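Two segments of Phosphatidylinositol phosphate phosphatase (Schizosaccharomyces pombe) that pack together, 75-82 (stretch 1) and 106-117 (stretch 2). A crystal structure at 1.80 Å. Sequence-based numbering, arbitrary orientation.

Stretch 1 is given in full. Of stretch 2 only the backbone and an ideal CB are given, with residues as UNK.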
ATOM      1  N   SER A  75      -0.913 -13.023 -20.824  1.00 53.30           N
ATOM      2  CA  SER A  75      -0.312 -11.949 -21.636  1.00 53.40           C
ATOM      3  C   SER A  75      -0.739 -10.461 -21.432  1.00 53.06           C
ATOM      4  O   SER A  75      -0.584  -9.642 -22.363  1.00 53.38           O
ATOM      5  CB  SER A  75      -0.481 -12.284 -23.119  1.00 54.16           C
ATOM      6  OG  SER A  75       0.261 -11.374 -23.923  1.00 55.71           O
ATOM      7  N   ALA A  76      -1.246 -10.094 -20.248  1.00 50.67           N
ATOM      8  CA  ALA A  76      -1.675  -8.701 -19.943  1.00 48.43           C
ATOM      9  C   ALA A  76      -2.782  -8.078 -20.836  1.00 46.91           C
ATOM     10  O   ALA A  76      -2.592  -7.857 -22.046  1.00 46.29           O
ATOM     11  CB  ALA A  76      -0.460  -7.765 -19.930  1.00 49.19           C
ATOM     12  N   ASP A  77      -3.925  -7.759 -20.227  1.00 43.46           N
ATOM     13  CA  ASP A  77      -5.040  -7.148 -20.964  1.00 40.54           C
ATOM     14  C   ASP A  77      -5.261  -5.697 -20.493  1.00 37.03           C
ATOM     15  O   ASP A  77      -5.915  -5.448 -19.417  1.00 36.40           O
ATOM     16  CB  ASP A  77      -6.305  -7.981 -20.728  1.00 41.47           C
ATOM     17  CG  ASP A  77      -7.426  -7.647 -21.701  1.00 42.30           C
ATOM     18  OD1 ASP A  77      -7.655  -6.453 -21.933  1.00 40.10           O
ATOM     19  OD2 ASP A  77      -8.076  -8.603 -22.214  1.00 44.09           O
ATOM     20  N   PRO A  78      -4.692  -4.724 -21.241  1.00 34.17           N
ATOM     21  CA  PRO A  78      -4.791  -3.284 -20.955  1.00 31.07           C
ATOM     22  C   PRO A  78      -6.256  -2.843 -20.990  1.00 28.60           C
ATOM     23  O   PRO A  78      -6.690  -2.002 -20.214  1.00 24.89           O
ATOM     24  CB  PRO A  78      -3.985  -2.622 -22.073  1.00 34.30           C
ATOM     25  CG  PRO A  78      -3.165  -3.688 -22.638  1.00 34.79           C
ATOM     26  CD  PRO A  78      -3.908  -4.973 -22.453  1.00 34.98           C
ATOM     27  N   ALA A  79      -7.015  -3.443 -21.904  1.00 26.30           N
ATOM     28  CA  ALA A  79      -8.421  -3.108 -22.052  1.00 23.93           C
ATOM     29  C   ALA A  79      -9.229  -3.397 -20.804  1.00 21.19           C
ATOM     30  O   ALA A  79     -10.107  -2.607 -20.396  1.00 20.56           O
ATOM     31  CB  ALA A  79      -9.028  -3.903 -23.214  1.00 24.18           C
ATOM     32  N   LYS A  80      -8.994  -4.570 -20.241  1.00 20.59           N
ATOM     33  CA  LYS A  80      -9.774  -4.948 -19.063  1.00 21.23           C
ATOM     34  C   LYS A  80      -9.385  -4.050 -17.899  1.00 18.90           C
ATOM     35  O   LYS A  80     -10.239  -3.606 -17.155  1.00 18.44           O
ATOM     36  CB  LYS A  80      -9.558  -6.411 -18.715  1.00 25.23           C
ATOM     37  CG  LYS A  80     -10.481  -7.372 -19.527  1.00 29.90           C
ATOM     38  CD  LYS A  80      -9.993  -8.826 -19.384  1.00 32.78           C
ATOM     39  CE  LYS A  80     -10.836  -9.787 -20.232  1.00 36.75           C
ATOM     40  NZ  LYS A  80     -12.241  -9.888 -19.714  1.00 39.78           N
ATOM     41  N   ARG A  81      -8.095  -3.730 -17.809  1.00 17.82           N
ATOM     42  CA  ARG A  81      -7.644  -2.822 -16.727  1.00 18.13           C
ATOM     43  C   ARG A  81      -8.337  -1.447 -16.900  1.00 17.91           C
ATOM     44  O   ARG A  81      -8.837  -0.853 -15.956  1.00 18.44           O
ATOM     45  CB  ARG A  81      -6.119  -2.615 -16.808  1.00 15.32           C
ATOM     46  CG  ARG A  81      -5.694  -1.682 -15.694  1.00 16.28           C
ATOM     47  CD  ARG A  81      -4.288  -1.236 -15.930  1.00 21.05           C
ATOM     48  NE  ARG A  81      -4.289  -0.091 -16.847  1.00 23.29           N
ATOM     49  CZ  ARG A  81      -3.502  -0.028 -17.923  1.00 23.67           C
ATOM     50  NH1 ARG A  81      -2.687  -1.033 -18.223  1.00 25.41           N
ATOM     51  NH2 ARG A  81      -3.479   1.077 -18.657  1.00 24.71           N
ATOM     52  N   ARG A  82      -8.422  -0.960 -18.141  1.00 18.50           N
ATOM     53  CA  ARG A  82      -9.059   0.314 -18.339  1.00 18.93           C
ATOM     54  C   ARG A  82     -10.548   0.323 -18.014  1.00 18.14           C
ATOM     55  O   ARG A  82     -11.063   1.384 -17.689  1.00 18.92           O
ATOM     56  CB  ARG A  82      -8.822   0.806 -19.788  1.00 19.69           C
ATOM     57  CG  ARG A  82      -7.365   1.221 -19.948  1.00 23.44           C
ATOM     58  CD  ARG A  82      -6.947   1.644 -21.377  1.00 29.44           C
ATOM     59  NE  ARG A  82      -5.573   2.159 -21.267  1.00 37.20           N
ATOM     60  CZ  ARG A  82      -4.582   1.908 -22.117  1.00 39.45           C
ATOM     61  NH1 ARG A  82      -4.807   1.122 -23.178  1.00 39.34           N
ATOM     62  NH2 ARG A  82      -3.382   2.457 -21.896  1.00 37.99           N
ATOM     63  N   UNK A 106      -2.132   7.960 -12.177  1.00 16.46           N
ATOM     64  CA  UNK A 106      -1.375   7.003 -12.983  1.00 17.38           C
ATOM     65  C   UNK A 106      -1.805   5.566 -12.663  1.00 17.96           C
ATOM     66  O   UNK A 106      -2.356   5.328 -11.573  1.00 18.04           O
ATOM     67  CB  UNK A 106       0.126   7.174 -12.742  1.00 17.38           C
ATOM     68  N   UNK A 107      -1.567   4.646 -13.591  1.00 16.41           N
ATOM     69  CA  UNK A 107      -1.836   3.237 -13.378  1.00 17.27           C
ATOM     70  C   UNK A 107      -0.689   2.469 -13.999  1.00 16.77           C
ATOM     71  O   UNK A 107       0.035   2.951 -14.884  1.00 17.34           O
ATOM     72  CB  UNK A 107      -3.183   2.817 -13.970  1.00 17.27           C
ATOM     73  N   UNK A 108      -0.535   1.244 -13.545  1.00 16.35           N
ATOM     74  CA  UNK A 108       0.525   0.378 -14.037  1.00 16.80           C
ATOM     75  C   UNK A 108      -0.037  -1.041 -14.069  1.00 16.28           C
ATOM     76  O   UNK A 108      -1.021  -1.344 -13.338  1.00 14.54           O
ATOM     77  CB  UNK A 108       1.781   0.469 -13.167  1.00 16.80           C
ATOM     78  N   UNK A 109       0.622  -1.926 -14.817  1.00 16.24           N
ATOM     79  CA  UNK A 109       0.131  -3.297 -14.911  1.00 16.00           C
ATOM     80  C   UNK A 109       1.220  -4.289 -15.195  1.00 15.91           C
ATOM     81  O   UNK A 109       2.161  -3.966 -15.957  1.00 16.44           O
ATOM     82  CB  UNK A 109      -0.941  -3.402 -15.997  1.00 16.00           C
ATOM     83  N   UNK A 110       1.135  -5.462 -14.549  1.00 15.62           N
ATOM     84  CA  UNK A 110       2.078  -6.590 -14.811  1.00 18.47           C
ATOM     85  C   UNK A 110       1.181  -7.810 -14.933  1.00 17.75           C
ATOM     86  O   UNK A 110       0.646  -8.350 -13.943  1.00 15.86           O
ATOM     87  CB  UNK A 110       3.129  -6.763 -13.713  1.00 18.47           C
ATOM     88  N   UNK A 111       0.969  -8.231 -16.190  1.00 17.22           N
ATOM     89  CA  UNK A 111       0.055  -9.296 -16.501  1.00 16.87           C
ATOM     90  C   UNK A 111      -1.329  -8.997 -15.855  1.00 17.29           C
ATOM     91  O   UNK A 111      -1.946  -8.035 -16.219  1.00 19.62           O
ATOM     92  CB  UNK A 111       0.620 -10.633 -16.018  1.00 16.87           C
ATOM     93  N   UNK A 112      -1.812  -9.807 -14.914  1.00 16.44           N
ATOM     94  CA  UNK A 112      -3.109  -9.502 -14.337  1.00 16.92           C
ATOM     95  C   UNK A 112      -3.130  -8.634 -13.066  1.00 15.57           C
ATOM     96  O   UNK A 112      -4.197  -8.375 -12.453  1.00 15.69           O
ATOM     97  CB  UNK A 112      -3.808 -10.827 -14.026  1.00 16.92           C
ATOM     98  N   UNK A 113      -1.961  -8.202 -12.661  1.00 14.76           N
ATOM     99  CA  UNK A 113      -1.829  -7.344 -11.490  1.00 15.35           C
ATOM    100  C   UNK A 113      -1.811  -5.894 -11.931  1.00 16.14           C
ATOM    101  O   UNK A 113      -1.072  -5.578 -12.878  1.00 15.19           O
ATOM    102  CB  UNK A 113      -0.566  -7.684 -10.696  1.00 15.35           C
ATOM    103  N   UNK A 114      -2.633  -5.029 -11.296  1.00 14.06           N
ATOM    104  CA  UNK A 114      -2.606  -3.615 -11.672  1.00 16.03           C
ATOM    105  C   UNK A 114      -2.728  -2.697 -10.455  1.00 16.66           C
ATOM    106  O   UNK A 114      -3.335  -3.051  -9.430  1.00 15.78           O
ATOM    107  CB  UNK A 114      -3.733  -3.315 -12.662  1.00 16.03           C
ATOM    108  N   UNK A 115      -2.162  -1.519 -10.577  1.00 15.32           N
ATOM    109  CA  UNK A 115      -2.198  -0.524  -9.504  1.00 14.63           C
ATOM    110  C   UNK A 115      -2.677   0.776 -10.138  1.00 15.10           C
ATOM    111  O   UNK A 115      -2.196   1.180 -11.202  1.00 15.66           O
ATOM    112  CB  UNK A 115      -0.835  -0.356  -8.830  1.00 14.63           C
ATOM    113  N   UNK A 116      -3.663   1.411  -9.528  1.00 14.79           N
ATOM    114  CA  UNK A 116      -4.108   2.673 -10.077  1.00 14.85           C
ATOM    115  C   UNK A 116      -4.315   3.614  -8.910  1.00 14.89           C
ATOM    116  O   UNK A 116      -4.850   3.210  -7.829  1.00 16.33           O
ATOM    117  CB  UNK A 116      -5.381   2.516 -10.910  1.00 14.85           C
ATOM    118  N   UNK A 117      -3.906   4.872  -9.102  1.00 13.64           N
ATOM    119  CA  UNK A 117      -3.987   5.840  -8.015  1.00 14.14           C
ATOM    120  C   UNK A 117      -4.810   7.068  -8.457  1.00 17.04           C
ATOM    121  O   UNK A 117      -4.574   7.624  -9.553  1.00 15.84           O
ATOM    122  CB  UNK A 117      -2.584   6.261  -7.572  1.00 14.14           C
TER

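Stretch 2 is a β-hairpin whose two strands, 106-110 and 113-117, lie beside the loop and first helical turn of stretch 1, with the helix and the first strand running at 139° to one another. Position 106 has nothing of stretch 1 within 5.5 Å of its ideal CB, so this contact places little restriction on it beyond a strand-compatible backbone; it is Arg106.

At position 107 the CA-to-CB bond points toward stretch 1, and the ideal CB lies 4.2 Å from Arg81 NE. A small or polar side chain would suit a place beside a guanidinium, and an acidic one would be reasonable on charge alone. The residue is Ser107, with chi1 in the p well. Its OG comes within 3.3 Å of Arg81 NE, but the angle is poor and the pair is not hydrogen-bonded; both atoms find partners elsewhere in the structure.

Position 108 points away, and its extended backbone angles (-144/162) would admit many residues. It is Gly108, whose backbone N and O pair with position 115 in the hairpin.

Position 109 is the most informative. Its CB points toward stretch 1, with the ideal CB 3.7 Å from Arg81 NH1, a donor, while the carbonyl of Asp77 offers an acceptor nearby. Glu or Asp could answer the arginine, but a side chain carrying both an acceptor and a donor could serve both groups. Gln109 does so, extended with chi1 and chi2 both t. Arg81 NH1 donates to Gln109 OE1 at 2.7 Å, with the oxygen at the guanidinium edge, and Gln109 NE2 gives a weak hydrogen bond to Asp77 O at 3.3 Å. The amide also reaches back along its own stretch, where Gln109 NE2 donates to the backbone O of position 111 at 3.0 Å. Asp77 O is also the acceptor for Arg81 N at 3.2 Å, so the glutamine meets the backbone where the helix starts.

Position 110 points away and could hold almost any strand former; it is Leu110, the first residue of a type II' turn ending at 113.

At position 111, phi/psi of 52/-116 favours glycine, the usual choice at this corner. The CA lies only 3.9 Å from that of Ala76, and the CB points sideways, so a compact apolar group could also cover the neighbouring loop. The residue is Val111, despite its positive phi. Ala76 CB packs against Val111 CA at 3.8 Å, and a water accepts from Asp77 N and donates to Val111 O, bridging the backbones.

Positions 112 and 113 have no contact with stretch 1. At 112, phi/psi of -92/3 suits glycine, Asn, Asp or Ser at the turn's second corner; it is Gly112. The extended backbone of 113 suits β-branched residues; it is Thr113, pairing with Leu110 through its backbone.

Position 114 points toward the aliphatic part of Arg81, its ideal CB 3.9 Å from Arg81 CD, so a small apolar residue fits: Ala114. Position 115 points away, open to any strand former, and is Leu115. Position 116 again points toward stretch 1, but from farther off, favouring a long apolar chain; Met116 CE reaches 4.3 Å from Arg81 CG. Position 117, out of reach, would take β-branched or other strand-forming residues; it is Ile117.

Stretch 2 106-117: RSGQLVGTALMI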
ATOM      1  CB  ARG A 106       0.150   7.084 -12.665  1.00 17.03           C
ATOM      2  CG  ARG A 106       0.894   6.286 -13.819  1.00 19.43           C
ATOM      3  CD  ARG A 106       2.269   5.482 -13.803  1.00 29.15           C
ATOM      4  NE  ARG A 106       3.320   6.421 -13.868  1.00 22.14           N
ATOM      5  CZ  ARG A 106       4.592   6.414 -14.294  1.00 19.25           C
ATOM      6  NH1 ARG A 106       5.382   5.457 -14.872  1.00 16.87           N
ATOM      7  NH2 ARG A 106       5.124   7.598 -14.065  1.00 16.18           N
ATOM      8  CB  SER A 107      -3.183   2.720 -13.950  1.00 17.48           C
ATOM      9  OG  SER A 107      -3.109   2.618 -15.360  1.00 20.00           O
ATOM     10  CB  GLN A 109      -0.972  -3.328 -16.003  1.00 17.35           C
ATOM     11  CG  GLN A 109      -1.466  -4.717 -16.315  1.00 20.96           C
ATOM     12  CD  GLN A 109      -2.748  -4.667 -17.153  1.00 26.52           C
ATOM     13  OE1 GLN A 109      -2.939  -3.721 -17.921  1.00 24.84           O
ATOM     14  NE2 GLN A 109      -3.625  -5.688 -17.000  1.00 26.99           N
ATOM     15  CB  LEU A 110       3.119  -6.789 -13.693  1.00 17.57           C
ATOM     16  CG  LEU A 110       4.071  -7.943 -14.064  1.00 19.39           C
ATOM     17  CD1 LEU A 110       4.911  -7.576 -15.273  1.00 21.80           C
ATOM     18  CD2 LEU A 110       4.935  -8.285 -12.790  1.00 20.59           C
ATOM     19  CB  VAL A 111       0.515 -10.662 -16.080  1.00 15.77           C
ATOM     20  CG1 VAL A 111      -0.473 -11.717 -16.646  1.00 21.65           C
ATOM     21  CG2 VAL A 111       1.975 -10.907 -16.625  1.00 20.45           C
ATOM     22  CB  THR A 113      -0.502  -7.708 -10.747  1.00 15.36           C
ATOM     23  OG1 THR A 113      -0.558  -9.093 -10.395  1.00 15.93           O
ATOM     24  CG2 THR A 113      -0.317  -6.810  -9.516  1.00 14.52           C
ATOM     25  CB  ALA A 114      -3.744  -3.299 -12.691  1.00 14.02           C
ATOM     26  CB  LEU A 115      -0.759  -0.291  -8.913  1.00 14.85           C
ATOM     27  CG  LEU A 115      -0.717   0.673  -7.719  1.00 16.01           C
ATOM     28  CD1 LEU A 115      -1.493   0.014  -6.481  1.00 15.63           C
ATOM     29  CD2 LEU A 115       0.802   0.985  -7.369  1.00 15.45           C
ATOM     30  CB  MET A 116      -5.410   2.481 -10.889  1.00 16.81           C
ATOM     31  CG  MET A 116      -6.491   1.809 -10.097  1.00 17.86           C
ATOM     32  SD  MET A 116      -7.946   1.307 -11.202  1.00 18.40           S
ATOM     33  CE  MET A 116      -7.349   0.036 -12.094  1.00 16.49           C
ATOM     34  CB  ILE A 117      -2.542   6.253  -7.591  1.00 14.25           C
ATOM     35  CG1 ILE A 117      -1.796   5.026  -6.993  1.00 13.10           C
ATOM     36  CG2 ILE A 117      -2.648   7.412  -6.494  1.00 15.37           C
ATOM     37  CD1 ILE A 117      -0.409   5.384  -6.398  1.00 16.38           C
TER
HETATM   38  O   HOH W   1      -4.886  -8.448 -17.513  1.00 36.96           O
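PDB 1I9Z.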